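Local atomic coordinates of sulfate transporter 4.1, chloroplastic (Arabidopsis thaliana, PDB entry 7LHV), a protein that couples the movement of protons to the transport of sulfate across a membrane and may take part in regulating sulfate assimilation. Residues R87-R90 against Y94-L97; A117-L122 against L222-Y227; L180-V185 against L378-S383; V349-A354 against G389-S394; E592-Y597 against E624-E629. All coordinates share one frame; numbering follows the deposited sequence.

Contact 1. Residues R87-R90 against Y94-L97; sequences RTYR and YFKL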
# COMPACT_ATOMS: atom_id res chain seq x y z
N ARG A 87 -1.81 33.02 -27.18
CA ARG A 87 -2.74 34.14 -27.21
C ARG A 87 -2.25 35.28 -26.33
O ARG A 87 -2.27 36.45 -26.74
CB ARG A 87 -4.13 33.67 -26.76
CG ARG A 87 -4.80 32.72 -27.74
CD ARG A 87 -6.17 32.30 -27.23
NE ARG A 87 -6.84 31.40 -28.17
CZ ARG A 87 -6.74 30.08 -28.15
NH1 ARG A 87 -6.03 29.46 -27.22
NH2 ARG A 87 -7.38 29.36 -29.07
N THR A 88 -1.81 34.97 -25.11
CA THR A 88 -1.30 35.98 -24.19
C THR A 88 0.22 36.06 -24.31
O THR A 88 0.97 35.60 -23.45
CB THR A 88 -1.74 35.67 -22.76
OG1 THR A 88 -1.19 34.41 -22.36
CG2 THR A 88 -3.26 35.60 -22.68
N TYR A 89 0.67 36.65 -25.41
CA TYR A 89 2.08 36.72 -25.75
C TYR A 89 2.46 38.18 -25.98
O TYR A 89 2.05 38.78 -26.97
CB TYR A 89 2.39 35.87 -26.98
CG TYR A 89 3.85 35.80 -27.33
CD1 TYR A 89 4.72 35.01 -26.59
CD2 TYR A 89 4.36 36.51 -28.41
CE1 TYR A 89 6.06 34.94 -26.90
CE2 TYR A 89 5.70 36.44 -28.73
CZ TYR A 89 6.54 35.65 -27.98
OH TYR A 89 7.88 35.58 -28.29
N ARG A 90 3.25 38.74 -25.06
CA ARG A 90 3.74 40.11 -25.18
C ARG A 90 5.07 40.06 -25.93
O ARG A 90 6.11 39.75 -25.35
CB ARG A 90 3.89 40.74 -23.80
CG ARG A 90 2.58 40.95 -23.07
CD ARG A 90 2.80 41.53 -21.69
NE ARG A 90 3.37 42.87 -21.76
CZ ARG A 90 2.66 43.99 -21.86
NH1 ARG A 90 1.34 43.96 -21.90
NH2 ARG A 90 3.29 45.16 -21.91
N TYR A 94 8.87 39.16 -24.18
CA TYR A 94 8.80 37.71 -24.16
C TYR A 94 9.69 37.11 -25.24
O TYR A 94 10.33 36.08 -25.01
CB TYR A 94 7.36 37.23 -24.31
CG TYR A 94 6.51 37.42 -23.08
CD1 TYR A 94 7.04 38.01 -21.94
CD2 TYR A 94 5.19 37.00 -23.05
CE1 TYR A 94 6.27 38.18 -20.81
CE2 TYR A 94 4.41 37.17 -21.92
CZ TYR A 94 4.96 37.76 -20.80
OH TYR A 94 4.19 37.94 -19.68
N PHE A 95 9.73 37.72 -26.43
CA PHE A 95 10.53 37.13 -27.50
C PHE A 95 12.01 37.13 -27.13
O PHE A 95 12.70 36.12 -27.27
CB PHE A 95 10.29 37.86 -28.82
CG PHE A 95 10.98 37.23 -30.02
CD1 PHE A 95 12.36 37.18 -30.13
CD2 PHE A 95 10.22 36.66 -31.03
CE1 PHE A 95 12.97 36.60 -31.22
CE2 PHE A 95 10.83 36.07 -32.13
CZ PHE A 95 12.20 36.04 -32.22
N LYS A 96 12.52 38.27 -26.65
CA LYS A 96 13.94 38.34 -26.32
C LYS A 96 14.28 37.39 -25.16
O LYS A 96 15.29 36.68 -25.20
CB LYS A 96 14.36 39.78 -26.00
CG LYS A 96 13.77 40.40 -24.75
CD LYS A 96 14.21 41.84 -24.58
CE LYS A 96 15.69 41.95 -24.23
NZ LYS A 96 16.03 41.38 -22.90
N LEU A 97 13.42 37.36 -24.14
CA LEU A 97 13.68 36.47 -23.01
C LEU A 97 13.64 35.00 -23.43
O LEU A 97 14.49 34.21 -23.02
CB LEU A 97 12.67 36.74 -21.89
CG LEU A 97 12.82 38.11 -21.23
CD1 LEU A 97 11.76 38.30 -20.16
CD2 LEU A 97 14.21 38.28 -20.64
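Tyr94 meets three consecutive residues of the loop 87-90 and carries most of the contact. Its amide N donates to Arg90 O at 3.1 Å with an N-H...O angle of 147°. The side chain then folds back over the residue that accepted this bond. With chi1 at -74°, CG lies beside the backbone N, and the ring is carried back toward the loop rather than along the helix. One ring face receives the methylene of Arg90, whose CB stands 4.1 Å from the centroid of the Tyr94 ring, only 14° off the normal, a CH-pi contact offset toward the rim. Thr88 O approaches the same ring differently, near its plane at the edge, 4.1 Å from Tyr94 CE2. Tyr89 passes Tyr94 in the opposite direction, so that Tyr89 CE1 rests 3.7 Å from Tyr94 CB. Next comes Phe95, which is reached by the far end of the same Tyr89 side chain. Tyr89 OH lies 3.4 Å from Phe95 CB and is near the amide of Phe95 too, but the angle there is too poor for a hydrogen bond. The Phe95 ring also meets Trp91, while Tyr89 and Tyr94 touch Thr404 and Lys403 of another loop. Arg90 holds the N-cap position of helix 91-119, and its carbonyl accepts the i to i+4 bond of the first turn from Tyr94 N: a helix N-terminus at the protein surface.

Contact 2. Residues A117-L122 against L222-Y227; sequences AKLAGL and LSQIKY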
# COMPACT_ATOMS: atom_id res chain seq x y z
N ALA A 117 23.69 10.24 -22.97
CA ALA A 117 23.58 9.11 -23.89
C ALA A 117 24.72 8.13 -23.69
O ALA A 117 24.52 6.91 -23.72
CB ALA A 117 23.55 9.60 -25.33
N LYS A 118 25.94 8.65 -23.48
CA LYS A 118 27.06 7.77 -23.17
C LYS A 118 26.84 7.04 -21.85
O LYS A 118 27.22 5.87 -21.72
CB LYS A 118 28.35 8.58 -23.11
CG LYS A 118 29.02 8.79 -24.46
CD LYS A 118 29.58 7.48 -24.99
CE LYS A 118 30.74 7.00 -24.14
NZ LYS A 118 31.91 7.91 -24.26
N LEU A 119 26.24 7.71 -20.87
CA LEU A 119 25.97 7.06 -19.59
C LEU A 119 24.99 5.90 -19.73
O LEU A 119 25.15 4.87 -19.08
CB LEU A 119 25.43 8.09 -18.59
CG LEU A 119 24.86 7.56 -17.27
CD1 LEU A 119 25.93 6.85 -16.47
CD2 LEU A 119 24.25 8.69 -16.47
N ALA A 120 23.98 6.06 -20.58
CA ALA A 120 22.97 5.02 -20.76
C ALA A 120 23.48 3.81 -21.52
O ALA A 120 22.77 2.80 -21.60
CB ALA A 120 21.75 5.59 -21.47
N GLY A 121 24.69 3.87 -22.09
CA GLY A 121 25.22 2.80 -22.89
C GLY A 121 24.99 2.95 -24.38
O GLY A 121 25.57 2.18 -25.16
N LEU A 122 24.16 3.89 -24.79
CA LEU A 122 23.93 4.16 -26.20
C LEU A 122 25.05 5.02 -26.76
O LEU A 122 25.76 5.70 -26.02
CB LEU A 122 22.59 4.84 -26.39
CG LEU A 122 21.41 4.20 -25.66
CD1 LEU A 122 20.21 5.12 -25.70
CD2 LEU A 122 21.07 2.86 -26.28
N LEU A 222 30.60 6.58 -9.67
CA LEU A 222 31.52 5.45 -9.63
C LEU A 222 31.50 4.64 -10.92
O LEU A 222 32.48 3.95 -11.21
CB LEU A 222 31.20 4.55 -8.44
CG LEU A 222 31.73 5.04 -7.10
CD1 LEU A 222 31.46 4.02 -6.01
CD2 LEU A 222 33.22 5.34 -7.19
N SER A 223 30.42 4.69 -11.68
CA SER A 223 30.41 4.05 -12.99
C SER A 223 31.19 4.87 -14.01
O SER A 223 31.87 4.31 -14.88
CB SER A 223 28.98 3.84 -13.47
OG SER A 223 28.31 2.87 -12.68
N GLN A 224 31.11 6.20 -13.92
CA GLN A 224 31.78 7.07 -14.88
C GLN A 224 33.25 7.26 -14.58
O GLN A 224 33.98 7.75 -15.45
CB GLN A 224 31.08 8.43 -14.93
CG GLN A 224 29.68 8.36 -15.49
CD GLN A 224 29.66 8.05 -16.97
OE1 GLN A 224 29.93 8.91 -17.80
NE2 GLN A 224 29.34 6.81 -17.31
N ILE A 225 33.72 6.91 -13.38
CA ILE A 225 35.15 7.03 -13.09
C ILE A 225 35.99 6.11 -13.97
O ILE A 225 37.21 6.30 -14.08
CB ILE A 225 35.42 6.76 -11.59
CG1 ILE A 225 36.84 7.19 -11.21
CG2 ILE A 225 35.27 5.29 -11.29
CD1 ILE A 225 37.07 8.68 -11.29
N LYS A 226 35.36 5.12 -14.62
CA LYS A 226 36.12 4.19 -15.45
C LYS A 226 36.76 4.89 -16.65
O LYS A 226 37.82 4.46 -17.12
CB LYS A 226 35.22 3.05 -15.92
CG LYS A 226 34.25 3.41 -17.03
CD LYS A 226 33.28 2.28 -17.29
CE LYS A 226 32.24 2.67 -18.32
NZ LYS A 226 31.17 1.64 -18.45
N TYR A 227 36.13 5.95 -17.16
CA TYR A 227 36.74 6.71 -18.24
C TYR A 227 37.96 7.49 -17.75
O TYR A 227 38.94 7.65 -18.49
CB TYR A 227 35.72 7.66 -18.87
CG TYR A 227 34.54 6.95 -19.48
CD1 TYR A 227 34.64 6.36 -20.74
CD2 TYR A 227 33.33 6.84 -18.81
CE1 TYR A 227 33.56 5.71 -21.31
CE2 TYR A 227 32.26 6.19 -19.37
CZ TYR A 227 32.38 5.62 -20.62
OH TYR A 227 31.30 4.97 -21.18
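Three successive bends in Lys118, with chi2, chi3 and chi4 all near -70°, curl its chain so that both CE and NZ come against Tyr227. In Leu119 the first torsion (chi1 169°) sets CG anti to the backbone N and carries CD1 toward Gln224. Lys118 CE then lies 3.6 Å from Tyr227 OH, the two side chains meeting at a slant, and Lys118 NZ approaches the ring obliquely, 4.0 Å from Tyr227 CE1. The second pair crosses at about a right angle, with Leu119 CD1 3.5 Å from Gln224 NE2. That same amide nitrogen sits in the plane of the Tyr227 ring, at its edge. Replacing Gln224 by an alanine would probably leave Leu119 CD1 without its amide partner and open a gap beside the edge of the Tyr227 ring. No hydrogen bond joins the segments, and the contact rests on van der Waals touches. Gly121, with its positive phi, closes helix 91-119 in a Schellman motif just beyond these residues. Helix 431-443 packs on Lys118, Gln224 and Tyr227, helix 153-166 meets Leu119, and helix 239-249 borders Ser223, so the end of helix 91-119 meets helix 206-229 among helices 153-166, 239-249 and 431-443 of the transporter domain.

Contact 3. Residues L180-V185 against L378-S383; sequences LLALLV and LGSLFS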
# COMPACT_ATOMS: atom_id res chain seq x y z
N LEU A 180 12.07 1.22 -27.67
CA LEU A 180 10.86 0.55 -27.19
C LEU A 180 10.55 0.95 -25.76
O LEU A 180 9.38 1.11 -25.39
CB LEU A 180 11.02 -0.96 -27.30
CG LEU A 180 9.89 -1.79 -26.70
CD1 LEU A 180 8.64 -1.69 -27.55
CD2 LEU A 180 10.32 -3.23 -26.54
N LEU A 181 11.58 1.11 -24.92
CA LEU A 181 11.36 1.56 -23.56
C LEU A 181 10.75 2.95 -23.53
O LEU A 181 9.87 3.23 -22.72
CB LEU A 181 12.68 1.53 -22.79
CG LEU A 181 12.61 1.68 -21.28
CD1 LEU A 181 11.73 0.61 -20.70
CD2 LEU A 181 14.00 1.59 -20.68
N ALA A 182 11.22 3.83 -24.42
CA ALA A 182 10.63 5.16 -24.51
C ALA A 182 9.17 5.10 -24.92
O ALA A 182 8.33 5.82 -24.38
CB ALA A 182 11.43 6.02 -25.48
N LEU A 183 8.85 4.24 -25.90
CA LEU A 183 7.45 4.09 -26.32
C LEU A 183 6.57 3.57 -25.19
O LEU A 183 5.46 4.07 -24.98
CB LEU A 183 7.36 3.17 -27.53
CG LEU A 183 5.95 2.84 -28.00
CD1 LEU A 183 5.26 4.08 -28.53
CD2 LEU A 183 5.98 1.76 -29.06
N LEU A 184 7.05 2.57 -24.46
CA LEU A 184 6.28 2.03 -23.35
C LEU A 184 6.10 3.07 -22.25
O LEU A 184 5.01 3.17 -21.66
CB LEU A 184 6.96 0.78 -22.79
CG LEU A 184 7.06 -0.42 -23.74
CD1 LEU A 184 7.95 -1.48 -23.14
CD2 LEU A 184 5.68 -0.97 -24.04
N VAL A 185 7.14 3.84 -21.96
CA VAL A 185 7.03 4.90 -20.96
C VAL A 185 6.01 5.93 -21.39
O VAL A 185 5.19 6.39 -20.59
CB VAL A 185 8.41 5.53 -20.69
CG1 VAL A 185 8.25 6.87 -20.00
CG2 VAL A 185 9.26 4.60 -19.86
N LEU A 378 6.15 10.23 -29.45
CA LEU A 378 6.69 10.76 -30.70
C LEU A 378 8.21 10.62 -30.77
O LEU A 378 8.76 10.31 -31.84
CB LEU A 378 6.28 12.22 -30.89
CG LEU A 378 4.91 12.47 -31.54
CD1 LEU A 378 4.91 11.95 -32.97
CD2 LEU A 378 3.77 11.87 -30.75
N GLY A 379 8.91 10.82 -29.65
CA GLY A 379 10.34 10.60 -29.65
C GLY A 379 10.70 9.16 -29.98
O GLY A 379 11.66 8.91 -30.71
N SER A 380 9.94 8.21 -29.44
CA SER A 380 10.16 6.81 -29.79
C SER A 380 9.93 6.58 -31.27
O SER A 380 10.70 5.86 -31.92
CB SER A 380 9.24 5.92 -28.96
OG SER A 380 9.23 6.34 -27.62
N LEU A 381 8.89 7.19 -31.82
CA LEU A 381 8.68 7.11 -33.26
C LEU A 381 9.81 7.73 -34.06
O LEU A 381 9.99 7.38 -35.23
CB LEU A 381 7.36 7.76 -33.65
CG LEU A 381 6.08 7.09 -33.16
CD1 LEU A 381 4.88 7.65 -33.88
CD2 LEU A 381 6.17 5.59 -33.35
N PHE A 382 10.59 8.63 -33.46
CA PHE A 382 11.71 9.26 -34.15
C PHE A 382 13.04 8.93 -33.47
O PHE A 382 13.92 9.78 -33.35
CB PHE A 382 11.51 10.77 -34.25
CG PHE A 382 10.65 11.18 -35.40
CD1 PHE A 382 11.20 11.41 -36.65
CD2 PHE A 382 9.28 11.32 -35.24
CE1 PHE A 382 10.41 11.79 -37.71
CE2 PHE A 382 8.49 11.69 -36.30
CZ PHE A 382 9.05 11.93 -37.53
N SER A 383 13.20 7.68 -33.03
CA SER A 383 14.47 7.15 -32.53
C SER A 383 15.01 7.95 -31.35
O SER A 383 16.10 8.53 -31.41
CB SER A 383 15.50 7.08 -33.66
OG SER A 383 14.97 6.45 -34.81
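Small residues let helix 173-194 and helix 365-381 come together inside the sulfate permease domain, where Ser380 faces Ala182 and Leu183 in a close helix-helix contact. The backbones are drawn in tightly, with Leu183 CA only 5.2 Å from Ser380 CA, a spacing that a serine and an alanine at the interface make possible. The bond from CA to CB of Ser380 is directed toward the other helix, and this residue carries the contact, touching Ala182 and Leu183 through CB and OG. Its methylene lies beside that of the leucine, Ser380 CB being 3.6 Å from Leu183 CB. Leu183 also meets Pro324 and Phe327, and Ala182 has Pro386 as a further neighbour. Polar bonding does not cross between the helices here. The serine hydroxyl is buried against the backbone around Ala182 and Leu183, but the angle to the Leu183 amide is poor and no hydrogen bond results. Instead, chi1 of -44° tucks OG beside the serine's own backbone N, and Ser380 OG is hydrogen-bonded within its own helix to Asn376 O, one turn earlier.

Contact 4. Residues V349-A354 against G389-S394; sequences VGIAKA and GSFSRS. With SO4 (sulfate ion), chain D.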
# COMPACT_ATOMS: atom_id res chain seq x y z
N VAL A 349 6.77 16.19 -12.67
CA VAL A 349 5.54 16.90 -12.35
C VAL A 349 5.76 17.84 -11.17
O VAL A 349 5.20 18.94 -11.12
CB VAL A 349 4.41 15.89 -12.08
CG1 VAL A 349 3.18 16.60 -11.54
CG2 VAL A 349 4.06 15.15 -13.35
N GLY A 350 6.58 17.43 -10.20
CA GLY A 350 6.90 18.32 -9.10
C GLY A 350 7.62 19.57 -9.55
O GLY A 350 7.33 20.67 -9.08
N ILE A 351 8.58 19.42 -10.46
CA ILE A 351 9.29 20.57 -11.01
C ILE A 351 8.32 21.49 -11.74
O ILE A 351 8.36 22.71 -11.60
CB ILE A 351 10.44 20.12 -11.92
CG1 ILE A 351 11.44 19.27 -11.15
CG2 ILE A 351 11.14 21.32 -12.52
CD1 ILE A 351 12.41 18.54 -12.04
N ALA A 352 7.43 20.90 -12.55
CA ALA A 352 6.46 21.71 -13.28
C ALA A 352 5.55 22.48 -12.33
O ALA A 352 5.29 23.67 -12.54
CB ALA A 352 5.63 20.83 -14.21
N LYS A 353 5.07 21.82 -11.28
CA LYS A 353 4.18 22.49 -10.33
C LYS A 353 4.90 23.59 -9.57
O LYS A 353 4.34 24.68 -9.36
CB LYS A 353 3.58 21.47 -9.36
CG LYS A 353 2.35 20.76 -9.89
CD LYS A 353 1.70 19.92 -8.81
CE LYS A 353 2.56 18.72 -8.45
NZ LYS A 353 1.81 17.70 -7.67
N ALA A 354 6.14 23.34 -9.14
CA ALA A 354 6.89 24.37 -8.44
C ALA A 354 7.14 25.58 -9.33
O ALA A 354 6.98 26.73 -8.90
CB ALA A 354 8.22 23.80 -7.93
N GLY A 389 11.61 15.75 -17.32
CA GLY A 389 12.06 17.06 -16.90
C GLY A 389 13.42 17.01 -16.22
O GLY A 389 13.78 16.03 -15.57
N SER A 390 14.17 18.10 -16.37
CA SER A 390 15.53 18.19 -15.86
C SER A 390 15.58 19.18 -14.70
O SER A 390 15.10 20.31 -14.83
CB SER A 390 16.49 18.63 -16.96
OG SER A 390 16.36 17.81 -18.10
N PHE A 391 16.15 18.75 -13.58
CA PHE A 391 16.31 19.64 -12.43
C PHE A 391 17.25 20.80 -12.77
O PHE A 391 17.01 21.93 -12.35
CB PHE A 391 16.84 18.87 -11.23
CG PHE A 391 15.80 18.05 -10.52
CD1 PHE A 391 15.05 18.61 -9.49
CD2 PHE A 391 15.60 16.73 -10.85
CE1 PHE A 391 14.10 17.86 -8.83
CE2 PHE A 391 14.65 15.97 -10.19
CZ PHE A 391 13.90 16.54 -9.18
N SER A 392 18.32 20.52 -13.50
CA SER A 392 19.32 21.54 -13.80
C SER A 392 18.86 22.45 -14.93
O SER A 392 18.92 23.68 -14.82
CB SER A 392 20.65 20.89 -14.16
OG SER A 392 21.07 19.99 -13.15
N ARG A 393 18.41 21.86 -16.03
CA ARG A 393 18.06 22.64 -17.21
C ARG A 393 16.80 23.47 -16.97
O ARG A 393 16.71 24.61 -17.44
CB ARG A 393 17.89 21.73 -18.42
CG ARG A 393 19.20 21.28 -19.03
CD ARG A 393 18.98 20.68 -20.40
NE ARG A 393 18.12 19.50 -20.32
CZ ARG A 393 18.56 18.28 -20.06
NH1 ARG A 393 19.84 18.03 -19.87
NH2 ARG A 393 17.69 17.28 -19.99
N SER A 394 15.82 22.92 -16.25
CA SER A 394 14.62 23.70 -15.94
C SER A 394 14.96 24.90 -15.07
O SER A 394 14.43 25.99 -15.27
CB SER A 394 13.57 22.83 -15.26
OG SER A 394 13.29 21.69 -16.05
S SO4 D . 19.38 16.47 -14.19
O1 SO4 D . 20.20 17.25 -13.28
O2 SO4 D . 17.97 16.72 -13.91
O3 SO4 D . 19.65 15.05 -14.00
O4 SO4 D . 19.68 16.84 -15.57
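Ile351, in helix 330-358, faces the start of helix 391-399, and the two backbones stand 7.2 Å apart between Ile351 CA and Phe391 CA. Chi1 of -60° lays CG1 of Ile351 beside its backbone N and sends CD1 toward the aromatic ring. In the conformer of Phe391 given here, one of two, the methyl sits above the centre of one face: Ile351 CD1 lies 3.5 Å from the centroid of the Phe391 ring, a CH-pi contact that is doubtful because it rests on this conformer. The other branch takes a different partner, Ile351 CG2 resting 4.0 Å from Ser394 CB. Ser394 in turn ties down the first turn of its helix, since Ser390 O accepts from both Ser394 N and Ser394 OG, the latter at 2.6 Å; this hydroxyl is also hydrogen-bonded to Ala148 N. The strand 388-389 pairs with strand 149-150, and the helices that follow both strands present their N-termini to one sulfate ion, a layout characteristic of SLC26 transporters and consistent with the substrate site. Phe391 N donates to sulfate O2 at 2.7 Å. Ser392 OG gives a second bond, 2.9 Å to sulfate O1, and Ala153 N of the other helix supplies a third. The Arg393 guanidinium approaches sulfate O4 obliquely from further off, where its charge would probably favour the anion, while its NH2 is hydrogen-bonded to Pro151 O.

Contact 5. Residues E592-Y597 against E624-E629; sequences ELYQEY and ELVGKE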
# COMPACT_ATOMS: atom_id res chain seq x y z
N GLU A 592 -22.09 -4.24 16.28
CA GLU A 592 -21.46 -5.26 17.12
C GLU A 592 -21.10 -4.72 18.50
O GLU A 592 -21.34 -5.39 19.51
CB GLU A 592 -20.23 -5.83 16.42
CG GLU A 592 -20.54 -6.63 15.17
CD GLU A 592 -19.29 -7.13 14.47
OE1 GLU A 592 -18.18 -6.94 15.02
OE2 GLU A 592 -19.41 -7.70 13.37
N LEU A 593 -20.52 -3.52 18.55
CA LEU A 593 -20.18 -2.93 19.84
C LEU A 593 -21.43 -2.59 20.65
O LEU A 593 -21.42 -2.71 21.88
CB LEU A 593 -19.31 -1.69 19.67
CG LEU A 593 -17.79 -1.86 19.49
CD1 LEU A 593 -17.21 -2.46 20.75
CD2 LEU A 593 -17.42 -2.71 18.30
N TYR A 594 -22.51 -2.17 19.99
CA TYR A 594 -23.75 -1.94 20.73
C TYR A 594 -24.27 -3.23 21.35
O TYR A 594 -24.72 -3.24 22.50
CB TYR A 594 -24.81 -1.32 19.83
CG TYR A 594 -26.17 -1.33 20.47
CD1 TYR A 594 -26.45 -0.52 21.55
CD2 TYR A 594 -27.17 -2.17 20.01
CE1 TYR A 594 -27.69 -0.53 22.15
CE2 TYR A 594 -28.41 -2.19 20.60
CZ TYR A 594 -28.67 -1.37 21.67
OH TYR A 594 -29.91 -1.38 22.26
N GLN A 595 -24.23 -4.33 20.59
CA GLN A 595 -24.68 -5.60 21.14
C GLN A 595 -23.80 -6.04 22.30
O GLN A 595 -24.30 -6.51 23.33
CB GLN A 595 -24.70 -6.66 20.04
CG GLN A 595 -25.80 -6.46 19.01
CD GLN A 595 -25.69 -7.41 17.84
OE1 GLN A 595 -24.63 -7.96 17.57
NE2 GLN A 595 -26.80 -7.61 17.14
N GLU A 596 -22.48 -5.89 22.16
CA GLU A 596 -21.58 -6.25 23.25
C GLU A 596 -21.78 -5.36 24.47
O GLU A 596 -21.58 -5.81 25.61
CB GLU A 596 -20.13 -6.19 22.79
CG GLU A 596 -19.77 -7.21 21.72
CD GLU A 596 -18.35 -7.03 21.20
OE1 GLU A 596 -17.61 -6.20 21.76
OE2 GLU A 596 -17.98 -7.72 20.23
N TYR A 597 -22.16 -4.10 24.27
CA TYR A 597 -22.45 -3.21 25.39
C TYR A 597 -23.74 -3.61 26.09
O TYR A 597 -23.82 -3.53 27.32
CB TYR A 597 -22.52 -1.76 24.90
CG TYR A 597 -21.16 -1.14 24.65
CD1 TYR A 597 -20.03 -1.64 25.27
CD2 TYR A 597 -21.02 -0.06 23.79
CE1 TYR A 597 -18.79 -1.08 25.04
CE2 TYR A 597 -19.78 0.50 23.56
CZ TYR A 597 -18.67 -0.01 24.19
OH TYR A 597 -17.44 0.55 23.97
N GLU A 624 -32.86 1.94 14.30
CA GLU A 624 -33.89 1.07 14.85
C GLU A 624 -33.34 0.11 15.88
O GLU A 624 -34.03 -0.24 16.84
CB GLU A 624 -34.58 0.31 13.72
CG GLU A 624 -35.37 1.19 12.76
CD GLU A 624 -36.57 1.84 13.41
OE1 GLU A 624 -37.16 1.22 14.33
OE2 GLU A 624 -36.93 2.97 13.01
N LEU A 625 -32.09 -0.34 15.70
CA LEU A 625 -31.51 -1.30 16.63
C LEU A 625 -31.22 -0.66 17.99
O LEU A 625 -31.56 -1.22 19.03
CB LEU A 625 -30.23 -1.90 16.04
CG LEU A 625 -29.36 -2.70 17.01
CD1 LEU A 625 -29.95 -4.07 17.25
CD2 LEU A 625 -27.94 -2.81 16.49
N VAL A 626 -30.59 0.52 17.99
CA VAL A 626 -30.21 1.15 19.25
C VAL A 626 -31.27 2.09 19.79
O VAL A 626 -31.21 2.47 20.97
CB VAL A 626 -28.88 1.91 19.11
CG1 VAL A 626 -27.81 1.02 18.51
CG2 VAL A 626 -29.07 3.15 18.28
N GLY A 627 -32.25 2.48 18.98
CA GLY A 627 -33.28 3.39 19.44
C GLY A 627 -33.04 4.82 19.00
O GLY A 627 -31.92 5.31 19.06
N LYS A 628 -34.11 5.49 18.56
CA LYS A 628 -33.97 6.87 18.11
C LYS A 628 -33.72 7.82 19.27
O LYS A 628 -33.13 8.89 19.08
CB LYS A 628 -35.22 7.29 17.33
CG LYS A 628 -35.18 8.70 16.78
CD LYS A 628 -34.15 8.83 15.66
CE LYS A 628 -34.18 10.21 15.04
NZ LYS A 628 -33.14 10.37 13.99
N GLU A 629 -34.14 7.45 20.48
CA GLU A 629 -33.99 8.32 21.64
C GLU A 629 -32.54 8.51 22.06
O GLU A 629 -32.26 9.39 22.87
CB GLU A 629 -34.80 7.78 22.82
CG GLU A 629 -34.38 6.40 23.29
CD GLU A 629 -35.05 5.27 22.52
OE1 GLU A 629 -35.19 4.17 23.08
OE2 GLU A 629 -35.44 5.50 21.36
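The ring of Tyr594 lies flat against Val626 and has Leu625 along one flank, joining helix 584-599 to helix 622-626 within the STAS domain, the module that follows the transporter domain in this family. Val626 comes over the face. Its CG1 methyl stands above the centre of the ring, 3.5 Å from the Tyr594 centroid and 13° off the normal, a CH-pi contact in which the two side chains cross obliquely. Leu625 runs past the tyrosine in the opposite direction, its branch following the CD2-CE2 side of the ring. Leu625 CD2 is 3.7 Å from Tyr594 CD2, and Leu625 CG is equally near Tyr594 CE2. What puts the ring between the helices is the first torsion of Tyr594, 168°, which extends CG away from its own backbone N. Leu604 of strand 603-606 also touches Tyr594, and Phe631 touches Val626, so sheet and loop join in the packing. A serine in place of Tyr594 is likely to open a gap beneath Val626 CG1 and leave Leu625 without the ring it lies along. Gly627 turns the chain out of the helix with a positive phi directly after this pair. At the phenol end the contact is polar only in appearance: Tyr594 OH lies 3.6 Å from Leu625 O, and no hydrogen bond joins them.

In the fold
Contacts 1 to 4 belong to the transporter domain and contact 5 to the STAS domain, its centre 55 Å or more from theirs. Contact 3 is buried, contact 1 is a surface contact, and the others lie between. Contacts 1 and 2 use the two ends of helix 91-119, their centres about 39 Å apart. Contacts 3 and 4 alternate along the chain and use helices 365-381 and 330-358, which are consecutive. Chemistry follows place: a backbone bond at the exposed helix start, small residues at the buried crossing, an isoleucine methyl over a phenylalanine face in contact 4 with the anion held beside it, and purely apolar or van der Waals touches across contacts 2 and 5.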